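PDB 7BPS: testis-expressed protein 101 from Mus musculus, which controls how sperm bind the zona pellucida and migrate into the oviduct, probably acting through the adhesion molecule ADAM3. Local coordinates for residues C38-L43 against N94-L99; E66-I71 against Y84-N89; R118-C123 against K163-T168; V124-C129 against A158-K163; L149-G154 against G181-K186. All coordinates share one frame; numbering follows the deposited sequence.

Starting from the N terminus, contact 1 closes the first long loop by bringing 94-99 back beside strand 37-46. Contact 2, the hairpin of strands 68-72 and 80-88, is nested inside that loop, and strands 37-46 and 80-88 are neighbours in one sheet. In series with them, the second Ly6/uPAR domain opens with contact 3, which closes the loop from 118-123 to 163-168. Contact 4 nests within it, shares Lys163 and is tied to it by the Cys123-Cys129 disulfide. Contact 5 crosses both, since 149-154 lies inside their loops and 181-186 beyond. It also joins the domains: Phe151 packs on Leu43, and Pro182 on Gln39, Thr41 and Tyr87.

Contact 1. Residues C38-L43 against N94-L99; sequences CQETVL and NNKDSL. With SO4 (sulfate ion), chain G.
Glu40 and Asn94 bring the two backbones together, with 5.4 Å between their CA atoms. Strand segment 38-43 and the irregular segment 94-99 then run 16° apart, but separate to 8.6 Å between the CA atoms of Val42 and Leu99, and side chains do the joining. Asn94 holds CG between its backbone N and carbonyl carbon (chi1 61°), which lays the amide against Cys38, with CG 3.5 Å from Cys38 CB. From there Asn94 ND2 donates a nearly straight 3.0 Å bond to Gln39 O, coming from above that carbonyl plane, and also serves Gln8 O. Asn94 directly follows Cys93, in the place of the asparagine that commonly follows the last cysteine in Ly6/uPAR domains. Glu40 reaches across with an extended chain; its OE2 lies 2.9 Å from Lys96 N, a bond left doubtful by crowding at OE2, while OE1 is held by Tyr84 OH and Asn86 ND2. Val42 CG1 touches Leu99 CD2 at 4.1 Å. A sulfate, probably from the crystallisation liquor, takes a 2.8 Å bond on O4 from Asp97 N. Strand 37-46 lies between strands 52-61 and 80-88, and the Cys7-Cys38 disulfide ties it to strand 6-16.

Contact 2. Residues E66-I71 against Y84-N89; sequences EAVTFI and YSNYCN. With NAG (2-acetamido-2-deoxy-beta-D-glucopyranose), chain D.
Val68 faces Asn86, and Thr69 faces Ser85, in an antiparallel beta hairpin whose first strand, 68-72, is an outermost strand of the first domain's sheet. Thr69 and Ser85 form the hydrogen-bonded pair, with Thr69 N 2.7 Å from Ser85 O. Beyond the strand end, Glu66 continues the contact along its whole side chain. Its CB lies 3.6 Å from Tyr87 O. CG, anti to the carbonyl carbon (chi1 -68°), passes to Asn89 CB at 3.9 Å, and CD comes to 3.5 Å from the same Asn89 CB. At the tip, Glu66 OE1 accepts a hydrogen bond of 2.9 Å from Asn89 N, which approaches from well above the carboxylate plane. The other oxygen, OE2, is turned toward the N-acetylglucosamine linked covalently through Asn89 ND2, so the carboxylate lies beside the root of the glycan. On its other edge the backbone of 84-88 pairs with strand 37-46, and Ser85 OG adds a side-chain bond to Thr41 OG1. On the face with Thr69 and Ser85, a water sits 2.7 Å from Thr69 OG1 and donates to Ser85 O. On the other face Val68 CG1 rests 3.8 Å from Tyr84 CE1.

Contact 3. Residues R118-C123 against K163-T168; sequences RHCPTC and KGCTTT. With SO4 (sulfate ion), chain H.
Cys123 and Lys163 exchange two backbone hydrogen bonds as an antiparallel hydrogen-bonded pair, the one from Cys123 N to Lys163 O measuring 2.9 Å. On the same face the extended aliphatic chain of Lys163 passes alongside the Cys123 sulfur, which is bonded to Cys129; its CB, CG and CD are all in touch, with CG at 3.7 Å from SG. Next to this pair, Thr122 CA directs its hydrogen at Lys163 O over 3.2 Å. Gly164 then turns the corner with a phi of 162°, an extreme value that glycine accommodates and that lets the chain bend away directly beside Thr122. Past the corner, Cys120 SG and Cys165 SG lie against each other at 3.4 Å without being bonded: each belongs to a separate disulfide, Cys120 with Cys144 and Cys165 with Cys137.

A second shell fixes these groups. Thr122 OG1 donates to Cys120 O from above its carbonyl plane, and receives a 2.7 Å bond from a water that in turn accepts from Cys165 N at 3.0 Å. At the outer end, His119 N holds O4 of a sulfate ion, probably from the crystallisation liquor, at 2.6 Å, with weaker support from ND1. The close packing of Cys120-Cys144 on Cys137-Cys165 at the base of the strands is a hallmark of the Ly6/uPAR three-finger fold.

Contact 4. Residues V124-C129 against A158-K163; sequences VALGSC and ATVQVK
Ala125 and Gln161 meet through their flat peptide groups. Ala125 N lies in the plane of the Gln161 carbonyl at 3.0 Å from its O, and Gln161 N returns the bond to Ala125 O at 2.9 Å, nearly in line with that C=O. The next bond is turned differently: Gly127 N stands 40° out of the plane of the Thr159 carbonyl, yet its N-H points almost straight at Thr159 O over 2.9 Å. Hydrogens on the CA atoms of Val124, Val160 and Leu126 add contacts to the same carbonyl oxygens.

Apart from this edge-to-edge pairing, the two faces of the sheet differ. On one, Val124 and Val162 lie side by side pointing the same way, CG1 to CG1 at 4.2 Å, while Leu126 CD2 meets Val160 CG2 at 3.9 Å. Val160 CG1, anti to its backbone N (chi1 -178°), leans on Ala125 O at 3.5 Å. On the other face, the extended chain of Gln161 runs from the sheet toward the turn at 127-129. Its CB lies 3.5 Å from Gly127 O, and its CG 3.9 Å from Cys129 SG, the sulfur bonded to Cys123. Gly127 O accepts a hydrogen bond from Arg148 NH2.

The apolar face continues onto Val53 of strand 52-61 and Leu13 of strand 6-16. This chemistry implies a sheet of two characters, one side of aliphatic branches packed against the first Ly6/uPAR domain, the other closed over by a disulfide-bound turn with polar groups around it.

Contact 5. Residues L149-G154 against G181-K186; sequences LEFSGG and GPMTVK
Glu150 with Lys186, and Ser152 with Thr184, are the hydrogen-bonded pairs of two antiparallel strands, each pair exchanging two backbone bonds. Glu150 N to Lys186 O is 2.9 Å and almost straight, and Thr184 N to Ser152 O is likewise 2.9 Å. Between them, in the non-hydrogen-bonded pair, Phe151 CA turns its hydrogen toward Thr184 O at 3.2 Å.

Apolar contacts gather on the face of Phe151 and Val185, whose side chains lie side by side and point the same way. The Phe151 ring, with CG anti to the carbonyl carbon (chi1 -61°), brings CE1 to 3.6 Å from Val185 CG1. A Met-aromatic contact continues the row: Met183 SD sits 5.1 Å from the centroid of the Phe151 ring, 47° off its normal. The same ring packs on Leu43 and Leu55 of the first domain.

Polar residues occupy the other face, where the touching parts are still largely carbon. Glu150 CB meets Lys186 CB at 3.9 Å before the charged ends part, and Ser152 OG lies 3.8 Å from Thr184 CB.

Strand 143-152 pairs on its other edge with strand 158-163, so it is the middle one of these three strands, the trio that forms the central sheet of the Ly6/uPAR three-finger fold.

Contact 1. Residues C38-L43 against N94-L99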
# COMPACT_ATOMS: atom_id res chain seq x y z
N CYS A 38 16.11 -12.26 -0.09
CA CYS A 38 14.63 -12.24 -0.16
C CYS A 38 14.08 -10.89 0.32
O CYS A 38 14.70 -10.23 1.17
CB CYS A 38 14.08 -13.36 0.71
SG CYS A 38 14.81 -14.98 0.36
N GLN A 39 12.90 -10.52 -0.17
CA GLN A 39 12.09 -9.43 0.42
C GLN A 39 10.62 -9.85 0.43
O GLN A 39 10.22 -10.68 -0.44
CB GLN A 39 12.32 -8.11 -0.31
CG GLN A 39 11.84 -8.09 -1.75
CD GLN A 39 10.37 -7.76 -1.92
OE1 GLN A 39 9.74 -7.17 -1.03
NE2 GLN A 39 9.83 -8.13 -3.08
N GLU A 40 9.87 -9.34 1.41
CA GLU A 40 8.39 -9.36 1.43
C GLU A 40 7.96 -7.92 1.74
O GLU A 40 8.41 -7.37 2.77
CB GLU A 40 7.86 -10.39 2.43
CG GLU A 40 8.44 -10.21 3.83
CD GLU A 40 8.23 -11.36 4.79
OE1 GLU A 40 8.49 -11.14 5.99
OE2 GLU A 40 7.81 -12.46 4.35
N THR A 41 7.21 -7.31 0.83
CA THR A 41 6.74 -5.91 0.94
C THR A 41 5.25 -5.88 0.64
O THR A 41 4.85 -6.41 -0.40
CB THR A 41 7.48 -5.00 -0.03
OG1 THR A 41 8.88 -5.10 0.27
CG2 THR A 41 7.02 -3.56 0.05
N VAL A 42 4.46 -5.28 1.52
CA VAL A 42 3.01 -5.10 1.29
C VAL A 42 2.66 -3.65 1.57
O VAL A 42 3.18 -3.12 2.55
CB VAL A 42 2.18 -6.07 2.14
CG1 VAL A 42 2.47 -5.95 3.63
CG2 VAL A 42 0.71 -5.93 1.85
N LEU A 43 1.81 -3.05 0.74
CA LEU A 43 1.22 -1.71 0.94
C LEU A 43 -0.29 -1.88 0.97
O LEU A 43 -0.82 -2.57 0.10
CB LEU A 43 1.65 -0.80 -0.22
CG LEU A 43 1.11 0.62 -0.20
CD1 LEU A 43 1.42 1.35 1.08
CD2 LEU A 43 1.66 1.41 -1.36
N ASN A 94 11.58 -14.80 3.79
CA ASN A 94 10.41 -13.95 3.46
C ASN A 94 9.14 -14.81 3.51
O ASN A 94 8.51 -15.01 2.46
CB ASN A 94 10.57 -13.24 2.11
CG ASN A 94 10.70 -14.20 0.94
OD1 ASN A 94 11.01 -15.38 1.11
ND2 ASN A 94 10.49 -13.68 -0.26
N ASN A 95 8.77 -15.27 4.70
CA ASN A 95 7.78 -16.35 4.91
C ASN A 95 6.58 -15.84 5.74
O ASN A 95 5.78 -16.68 6.20
CB ASN A 95 8.48 -17.55 5.55
CG ASN A 95 8.95 -17.30 6.97
OD1 ASN A 95 9.09 -16.16 7.42
ND2 ASN A 95 9.20 -18.38 7.71
N LYS A 96 6.40 -14.53 5.89
CA LYS A 96 5.20 -13.99 6.58
C LYS A 96 3.95 -14.51 5.85
O LYS A 96 3.91 -14.45 4.62
CB LYS A 96 5.27 -12.46 6.61
CG LYS A 96 4.20 -11.79 7.45
CD LYS A 96 4.66 -10.48 8.04
CE LYS A 96 3.63 -9.84 8.96
NZ LYS A 96 3.32 -10.68 10.14
N ASP A 97 2.97 -15.05 6.57
CA ASP A 97 1.78 -15.74 6.00
C ASP A 97 0.56 -14.80 6.09
O ASP A 97 -0.35 -14.95 5.27
CB ASP A 97 1.59 -17.10 6.69
CG ASP A 97 0.36 -17.27 7.56
OD1 ASP A 97 -0.77 -17.29 6.98
OD2 ASP A 97 0.53 -17.45 8.79
N SER A 98 0.59 -13.86 7.02
CA SER A 98 -0.60 -13.12 7.53
C SER A 98 -0.23 -11.65 7.74
O SER A 98 0.95 -11.36 8.07
CB SER A 98 -1.11 -13.78 8.81
OG SER A 98 -1.37 -12.86 9.87
N LEU A 99 -1.20 -10.76 7.55
CA LEU A 99 -1.03 -9.29 7.68
C LEU A 99 -1.58 -8.81 9.03
O LEU A 99 -1.77 -7.57 9.21
CB LEU A 99 -1.78 -8.63 6.52
CG LEU A 99 -1.38 -9.08 5.12
CD1 LEU A 99 -2.06 -8.20 4.09
CD2 LEU A 99 0.13 -9.04 4.93
S SO4 G . 2.96 -14.66 10.22
O1 SO4 G . 4.05 -13.92 10.80
O2 SO4 G . 2.23 -15.35 11.27
O3 SO4 G . 2.08 -13.75 9.54
O4 SO4 G . 3.47 -15.64 9.29

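Contact 2. Residues E66-I71 against Y84-N89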
# COMPACT_ATOMS: atom_id res chain seq x y z
N GLU A 66 19.15 -5.82 5.42
CA GLU A 66 18.18 -6.72 6.06
C GLU A 66 17.28 -5.94 7.04
O GLU A 66 16.85 -6.55 8.06
CB GLU A 66 18.91 -7.83 6.81
CG GLU A 66 19.64 -8.80 5.92
CD GLU A 66 20.01 -10.05 6.73
OE1 GLU A 66 19.13 -10.93 6.90
OE2 GLU A 66 21.13 -10.11 7.26
N ALA A 67 16.94 -4.69 6.74
CA ALA A 67 15.99 -3.92 7.57
C ALA A 67 14.58 -4.49 7.43
O ALA A 67 14.18 -4.99 6.36
CB ALA A 67 16.03 -2.45 7.21
N VAL A 68 13.85 -4.41 8.53
CA VAL A 68 12.37 -4.51 8.60
C VAL A 68 11.83 -3.08 8.80
O VAL A 68 12.16 -2.47 9.83
CB VAL A 68 11.98 -5.42 9.76
CG1 VAL A 68 10.46 -5.65 9.79
CG2 VAL A 68 12.77 -6.73 9.75
N THR A 69 10.99 -2.60 7.88
CA THR A 69 10.43 -1.23 7.88
C THR A 69 8.90 -1.29 7.94
O THR A 69 8.29 -1.96 7.09
CB THR A 69 10.94 -0.47 6.65
OG1 THR A 69 12.37 -0.51 6.70
CG2 THR A 69 10.45 0.96 6.61
N PHE A 70 8.30 -0.64 8.93
CA PHE A 70 6.83 -0.43 9.04
C PHE A 70 6.57 1.08 8.91
O PHE A 70 7.13 1.84 9.69
CB PHE A 70 6.27 -0.96 10.37
CG PHE A 70 4.82 -0.58 10.57
CD1 PHE A 70 4.47 0.66 11.10
CD2 PHE A 70 3.80 -1.45 10.19
CE1 PHE A 70 3.14 1.02 11.27
CE2 PHE A 70 2.47 -1.10 10.37
CZ PHE A 70 2.14 0.14 10.91
N ILE A 71 5.75 1.50 7.95
CA ILE A 71 5.43 2.94 7.75
C ILE A 71 3.91 3.12 7.72
O ILE A 71 3.22 2.40 6.97
CB ILE A 71 6.11 3.49 6.49
CG1 ILE A 71 7.63 3.38 6.58
CG2 ILE A 71 5.67 4.93 6.22
CD1 ILE A 71 8.35 3.64 5.28
N TYR A 84 4.51 -2.64 5.22
CA TYR A 84 5.50 -3.52 5.88
C TYR A 84 6.47 -4.05 4.82
O TYR A 84 5.98 -4.57 3.81
CB TYR A 84 4.79 -4.68 6.55
CG TYR A 84 5.69 -5.82 6.94
CD1 TYR A 84 6.33 -5.86 8.17
CD2 TYR A 84 5.90 -6.86 6.06
CE1 TYR A 84 7.13 -6.93 8.52
CE2 TYR A 84 6.70 -7.92 6.39
CZ TYR A 84 7.32 -7.97 7.62
OH TYR A 84 8.09 -9.05 7.91
N SER A 85 7.78 -3.91 5.05
CA SER A 85 8.86 -4.38 4.15
C SER A 85 9.95 -5.06 4.98
O SER A 85 10.59 -4.41 5.85
CB SER A 85 9.39 -3.27 3.32
OG SER A 85 10.24 -3.77 2.27
N ASN A 86 10.15 -6.35 4.71
CA ASN A 86 11.18 -7.19 5.35
C ASN A 86 12.11 -7.72 4.26
O ASN A 86 11.71 -8.64 3.55
CB ASN A 86 10.55 -8.31 6.17
CG ASN A 86 11.59 -9.28 6.67
OD1 ASN A 86 12.77 -8.95 6.75
ND2 ASN A 86 11.18 -10.51 6.93
N TYR A 87 13.29 -7.13 4.16
CA TYR A 87 14.45 -7.65 3.41
C TYR A 87 15.29 -8.54 4.35
O TYR A 87 15.57 -8.14 5.49
CB TYR A 87 15.26 -6.50 2.84
CG TYR A 87 14.65 -5.86 1.63
CD1 TYR A 87 13.37 -5.33 1.65
CD2 TYR A 87 15.36 -5.76 0.45
CE1 TYR A 87 12.82 -4.72 0.54
CE2 TYR A 87 14.82 -5.16 -0.68
CZ TYR A 87 13.54 -4.63 -0.63
OH TYR A 87 12.99 -4.05 -1.74
N CYS A 88 15.66 -9.74 3.90
CA CYS A 88 16.30 -10.77 4.74
C CYS A 88 17.10 -11.73 3.86
O CYS A 88 16.69 -12.02 2.71
CB CYS A 88 15.27 -11.52 5.57
SG CYS A 88 14.08 -12.42 4.54
N ASN A 89 18.20 -12.22 4.42
CA ASN A 89 19.32 -12.81 3.64
C ASN A 89 19.60 -14.24 4.08
O ASN A 89 20.75 -14.53 4.35
CB ASN A 89 20.55 -11.94 3.81
CG ASN A 89 21.57 -12.25 2.75
OD1 ASN A 89 21.27 -13.03 1.84
ND2 ASN A 89 22.75 -11.66 2.87
C1 NAG D . 23.86 -11.83 1.98
C2 NAG D . 24.79 -10.66 2.08
C3 NAG D . 25.98 -10.79 1.16
C4 NAG D . 26.67 -12.08 1.59
C5 NAG D . 25.67 -13.24 1.40
C6 NAG D . 26.27 -14.63 1.62
C7 NAG D . 23.40 -8.87 2.92
C8 NAG D . 22.80 -7.55 2.55
N2 NAG D . 24.05 -9.44 1.89
O3 NAG D . 26.88 -9.67 1.27
O4 NAG D . 27.89 -12.28 0.84
O5 NAG D . 24.57 -13.03 2.30
O6 NAG D . 27.13 -14.62 2.77
O7 NAG D . 23.33 -9.38 4.07
O HOH W 1 13.11 -2.59 5.10

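Contact 3. Residues R118-C123 against K163-T168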
# COMPACT_ATOMS: atom_id res chain seq x y z
N ARG A 118 -18.03 18.82 6.71
CA ARG A 118 -17.53 18.71 5.33
C ARG A 118 -17.88 17.32 4.80
O ARG A 118 -18.05 16.40 5.61
CB ARG A 118 -16.03 19.02 5.30
CG ARG A 118 -15.68 20.34 5.98
CD ARG A 118 -16.45 21.54 5.44
NE ARG A 118 -15.54 22.64 5.12
CZ ARG A 118 -15.20 23.04 3.89
NH1 ARG A 118 -15.73 22.45 2.82
NH2 ARG A 118 -14.35 24.04 3.74
N HIS A 119 -18.00 17.21 3.48
CA HIS A 119 -18.27 15.97 2.71
C HIS A 119 -17.27 15.88 1.55
O HIS A 119 -16.85 16.92 1.04
CB HIS A 119 -19.73 15.95 2.25
CG HIS A 119 -20.70 16.16 3.37
ND1 HIS A 119 -20.85 17.39 4.00
CD2 HIS A 119 -21.56 15.31 3.98
CE1 HIS A 119 -21.76 17.28 4.95
NE2 HIS A 119 -22.22 16.02 4.95
N CYS A 120 -16.83 14.67 1.19
CA CYS A 120 -15.88 14.40 0.09
C CYS A 120 -16.31 13.13 -0.63
O CYS A 120 -16.69 12.13 -0.00
CB CYS A 120 -14.45 14.19 0.55
SG CYS A 120 -13.80 15.48 1.63
N PRO A 121 -16.22 13.15 -1.98
CA PRO A 121 -16.33 11.94 -2.78
C PRO A 121 -15.27 10.97 -2.26
O PRO A 121 -14.12 11.38 -2.04
CB PRO A 121 -16.03 12.40 -4.22
CG PRO A 121 -16.26 13.90 -4.20
CD PRO A 121 -15.98 14.36 -2.79
N THR A 122 -15.67 9.72 -2.06
CA THR A 122 -14.86 8.72 -1.35
C THR A 122 -14.81 7.43 -2.17
O THR A 122 -15.87 6.89 -2.50
CB THR A 122 -15.44 8.46 0.05
OG1 THR A 122 -15.51 9.72 0.75
CG2 THR A 122 -14.66 7.41 0.82
N CYS A 123 -13.61 6.90 -2.42
CA CYS A 123 -13.44 5.58 -3.08
C CYS A 123 -11.98 5.14 -3.04
O CYS A 123 -11.08 5.96 -2.82
CB CYS A 123 -13.93 5.64 -4.53
SG CYS A 123 -12.87 6.66 -5.59
N LYS A 163 -9.98 8.60 -3.39
CA LYS A 163 -10.71 9.85 -3.05
C LYS A 163 -11.22 9.77 -1.62
O LYS A 163 -11.65 8.66 -1.23
CB LYS A 163 -11.88 10.08 -4.01
CG LYS A 163 -11.49 10.10 -5.48
CD LYS A 163 -12.65 10.36 -6.38
CE LYS A 163 -12.25 10.39 -7.84
NZ LYS A 163 -13.32 11.03 -8.61
N GLY A 164 -11.22 10.89 -0.90
CA GLY A 164 -11.92 10.95 0.39
C GLY A 164 -11.47 12.10 1.26
O GLY A 164 -10.51 12.80 0.86
N CYS A 165 -12.12 12.24 2.41
CA CYS A 165 -11.65 13.05 3.55
C CYS A 165 -10.31 12.49 4.02
O CYS A 165 -10.15 11.25 4.11
CB CYS A 165 -12.65 13.06 4.70
SG CYS A 165 -14.36 13.34 4.17
N THR A 166 -9.34 13.37 4.29
CA THR A 166 -8.02 12.90 4.77
C THR A 166 -7.42 13.91 5.75
O THR A 166 -7.85 15.07 5.73
CB THR A 166 -7.12 12.60 3.57
OG1 THR A 166 -5.91 12.02 4.05
CG2 THR A 166 -6.83 13.84 2.76
N THR A 167 -6.48 13.44 6.57
CA THR A 167 -5.61 14.23 7.47
C THR A 167 -4.42 14.80 6.69
O THR A 167 -3.83 15.79 7.17
CB THR A 167 -5.12 13.34 8.62
OG1 THR A 167 -4.52 12.17 8.08
CG2 THR A 167 -6.25 12.95 9.54
N THR A 168 -4.05 14.20 5.56
CA THR A 168 -2.82 14.63 4.83
C THR A 168 -3.09 15.99 4.17
O THR A 168 -4.27 16.39 4.01
CB THR A 168 -2.27 13.54 3.90
OG1 THR A 168 -0.94 13.94 3.58
CG2 THR A 168 -3.10 13.33 2.65
S SO4 H . -19.33 20.23 1.84
O1 SO4 H . -19.26 21.42 2.66
O2 SO4 H . -20.52 19.48 2.16
O3 SO4 H . -19.37 20.60 0.45
O4 SO4 H . -18.14 19.42 2.08
O HOH W 2 -14.15 10.18 3.08

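Contact 4. Residues V124-C129 against A158-K163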
# COMPACT_ATOMS: atom_id res chain seq x y z
N VAL A 124 -11.76 3.85 -3.28
CA VAL A 124 -10.45 3.27 -3.65
C VAL A 124 -10.71 2.23 -4.72
O VAL A 124 -11.76 1.55 -4.71
CB VAL A 124 -9.70 2.61 -2.48
CG1 VAL A 124 -9.33 3.62 -1.41
CG2 VAL A 124 -10.48 1.45 -1.89
N ALA A 125 -9.78 2.12 -5.65
CA ALA A 125 -9.83 1.09 -6.70
C ALA A 125 -8.45 0.95 -7.33
O ALA A 125 -7.68 1.94 -7.41
CB ALA A 125 -10.90 1.44 -7.73
N LEU A 126 -8.13 -0.27 -7.71
CA LEU A 126 -7.12 -0.56 -8.75
C LEU A 126 -7.72 -0.11 -10.08
O LEU A 126 -8.84 -0.49 -10.37
CB LEU A 126 -6.84 -2.05 -8.72
CG LEU A 126 -6.05 -2.46 -7.49
CD1 LEU A 126 -6.12 -3.96 -7.29
CD2 LEU A 126 -4.62 -1.99 -7.60
N GLY A 127 -7.01 0.77 -10.77
CA GLY A 127 -7.51 1.45 -11.97
C GLY A 127 -8.28 2.69 -11.60
O GLY A 127 -7.68 3.64 -11.09
N SER A 128 -9.57 2.68 -11.90
CA SER A 128 -10.49 3.81 -11.66
C SER A 128 -11.68 3.32 -10.83
O SER A 128 -12.13 2.17 -11.02
CB SER A 128 -10.94 4.43 -12.96
OG SER A 128 -9.99 5.39 -13.36
N CYS A 129 -12.11 4.16 -9.89
CA CYS A 129 -13.34 3.94 -9.09
C CYS A 129 -14.51 3.92 -10.07
O CYS A 129 -14.55 4.80 -10.97
CB CYS A 129 -13.55 5.05 -8.07
SG CYS A 129 -12.21 5.17 -6.86
N ALA A 158 1.08 -0.86 -11.49
CA ALA A 158 -0.33 -0.67 -11.11
C ALA A 158 -0.67 0.81 -10.95
O ALA A 158 0.26 1.59 -10.74
CB ALA A 158 -0.56 -1.43 -9.83
N THR A 159 -1.94 1.19 -11.06
CA THR A 159 -2.48 2.49 -10.59
C THR A 159 -3.60 2.23 -9.56
O THR A 159 -4.40 1.28 -9.72
CB THR A 159 -3.21 3.35 -11.62
OG1 THR A 159 -3.75 2.57 -12.68
CG2 THR A 159 -2.37 4.45 -12.20
N VAL A 160 -3.69 3.14 -8.60
CA VAL A 160 -4.71 3.15 -7.55
C VAL A 160 -5.34 4.54 -7.56
O VAL A 160 -4.58 5.54 -7.46
CB VAL A 160 -4.11 2.79 -6.19
CG1 VAL A 160 -5.20 2.75 -5.12
CG2 VAL A 160 -3.36 1.47 -6.25
N GLN A 161 -6.65 4.60 -7.75
CA GLN A 161 -7.41 5.85 -7.56
C GLN A 161 -7.93 5.88 -6.11
O GLN A 161 -8.45 4.83 -5.63
CB GLN A 161 -8.52 5.94 -8.59
CG GLN A 161 -9.33 7.21 -8.41
CD GLN A 161 -10.07 7.61 -9.65
OE1 GLN A 161 -9.98 8.75 -10.07
NE2 GLN A 161 -10.82 6.68 -10.21
N VAL A 162 -7.73 7.02 -5.44
CA VAL A 162 -8.08 7.22 -4.01
C VAL A 162 -8.74 8.59 -3.87
O VAL A 162 -8.09 9.63 -4.20
CB VAL A 162 -6.84 7.13 -3.10
CG1 VAL A 162 -7.26 7.23 -1.64
CG2 VAL A 162 -6.06 5.86 -3.33
N LYS A 163 -9.98 8.60 -3.39
CA LYS A 163 -10.71 9.85 -3.05
C LYS A 163 -11.22 9.77 -1.62
O LYS A 163 -11.65 8.66 -1.23
CB LYS A 163 -11.88 10.08 -4.01
CG LYS A 163 -11.49 10.10 -5.48
CD LYS A 163 -12.65 10.36 -6.38
CE LYS A 163 -12.25 10.39 -7.84
NZ LYS A 163 -13.32 11.03 -8.61

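Contact 5. Residues L149-G154 against G181-K186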
# COMPACT_ATOMS: atom_id res chain seq x y z
N LEU A 149 -2.19 6.97 -7.66
CA LEU A 149 -0.89 6.41 -7.28
C LEU A 149 -0.44 5.50 -8.41
O LEU A 149 -1.18 4.59 -8.73
CB LEU A 149 -1.01 5.65 -5.96
CG LEU A 149 -1.45 6.51 -4.77
CD1 LEU A 149 -1.45 5.66 -3.51
CD2 LEU A 149 -0.57 7.74 -4.59
N GLU A 150 0.75 5.78 -8.94
CA GLU A 150 1.41 5.03 -10.04
C GLU A 150 2.50 4.17 -9.41
O GLU A 150 3.42 4.74 -8.81
CB GLU A 150 1.98 6.09 -10.98
CG GLU A 150 1.96 5.73 -12.43
CD GLU A 150 0.54 5.67 -12.92
OE1 GLU A 150 -0.21 6.70 -12.78
OE2 GLU A 150 0.18 4.56 -13.43
N PHE A 151 2.39 2.85 -9.47
CA PHE A 151 3.42 1.91 -8.96
C PHE A 151 4.14 1.23 -10.13
O PHE A 151 3.49 0.88 -11.12
CB PHE A 151 2.81 0.88 -8.04
CG PHE A 151 2.17 1.49 -6.82
CD1 PHE A 151 2.92 1.73 -5.69
CD2 PHE A 151 0.83 1.80 -6.81
CE1 PHE A 151 2.32 2.25 -4.56
CE2 PHE A 151 0.23 2.31 -5.67
CZ PHE A 151 0.97 2.55 -4.56
N SER A 152 5.46 1.08 -10.01
CA SER A 152 6.33 0.48 -11.05
C SER A 152 7.47 -0.27 -10.39
O SER A 152 7.76 -0.02 -9.23
CB SER A 152 6.81 1.49 -12.08
OG SER A 152 7.38 2.60 -11.44
N GLY A 153 8.01 -1.26 -11.09
CA GLY A 153 9.10 -2.10 -10.59
C GLY A 153 8.54 -3.33 -9.91
O GLY A 153 7.34 -3.31 -9.59
N GLY A 154 9.38 -4.34 -9.78
CA GLY A 154 9.15 -5.53 -8.94
C GLY A 154 8.07 -6.40 -9.50
O GLY A 154 7.60 -7.26 -8.73
N GLY A 181 9.76 -0.88 -0.71
CA GLY A 181 10.52 -2.08 -1.06
C GLY A 181 10.96 -2.00 -2.52
O GLY A 181 11.55 -1.00 -2.91
N PRO A 182 10.59 -2.97 -3.37
CA PRO A 182 11.04 -2.96 -4.76
C PRO A 182 10.19 -2.06 -5.67
O PRO A 182 10.51 -1.98 -6.81
CB PRO A 182 10.89 -4.43 -5.16
CG PRO A 182 9.71 -4.91 -4.37
CD PRO A 182 9.74 -4.12 -3.07
N MET A 183 9.15 -1.41 -5.13
CA MET A 183 8.19 -0.60 -5.92
C MET A 183 8.59 0.87 -5.85
O MET A 183 9.04 1.31 -4.80
CB MET A 183 6.76 -0.73 -5.41
CG MET A 183 6.17 -2.12 -5.52
SD MET A 183 4.46 -2.13 -4.93
CE MET A 183 4.67 -2.78 -3.27
N THR A 184 8.40 1.60 -6.94
CA THR A 184 8.49 3.07 -7.04
C THR A 184 7.06 3.61 -7.05
O THR A 184 6.20 2.92 -7.65
CB THR A 184 9.31 3.41 -8.29
OG1 THR A 184 10.60 2.87 -8.02
CG2 THR A 184 9.40 4.88 -8.60
N VAL A 185 6.85 4.80 -6.48
CA VAL A 185 5.52 5.47 -6.33
C VAL A 185 5.61 6.87 -6.89
O VAL A 185 6.46 7.61 -6.41
CB VAL A 185 5.06 5.63 -4.86
CG1 VAL A 185 3.54 5.60 -4.79
CG2 VAL A 185 5.66 4.59 -3.94
N LYS A 186 4.66 7.22 -7.74
CA LYS A 186 4.36 8.62 -8.15
C LYS A 186 2.95 8.93 -7.66
O LYS A 186 2.07 8.07 -7.79
CB LYS A 186 4.50 8.80 -9.66
CG LYS A 186 5.94 8.74 -10.19
CD LYS A 186 6.23 9.65 -11.40
CE LYS A 186 7.45 9.23 -12.20
NZ LYS A 186 7.17 8.04 -13.04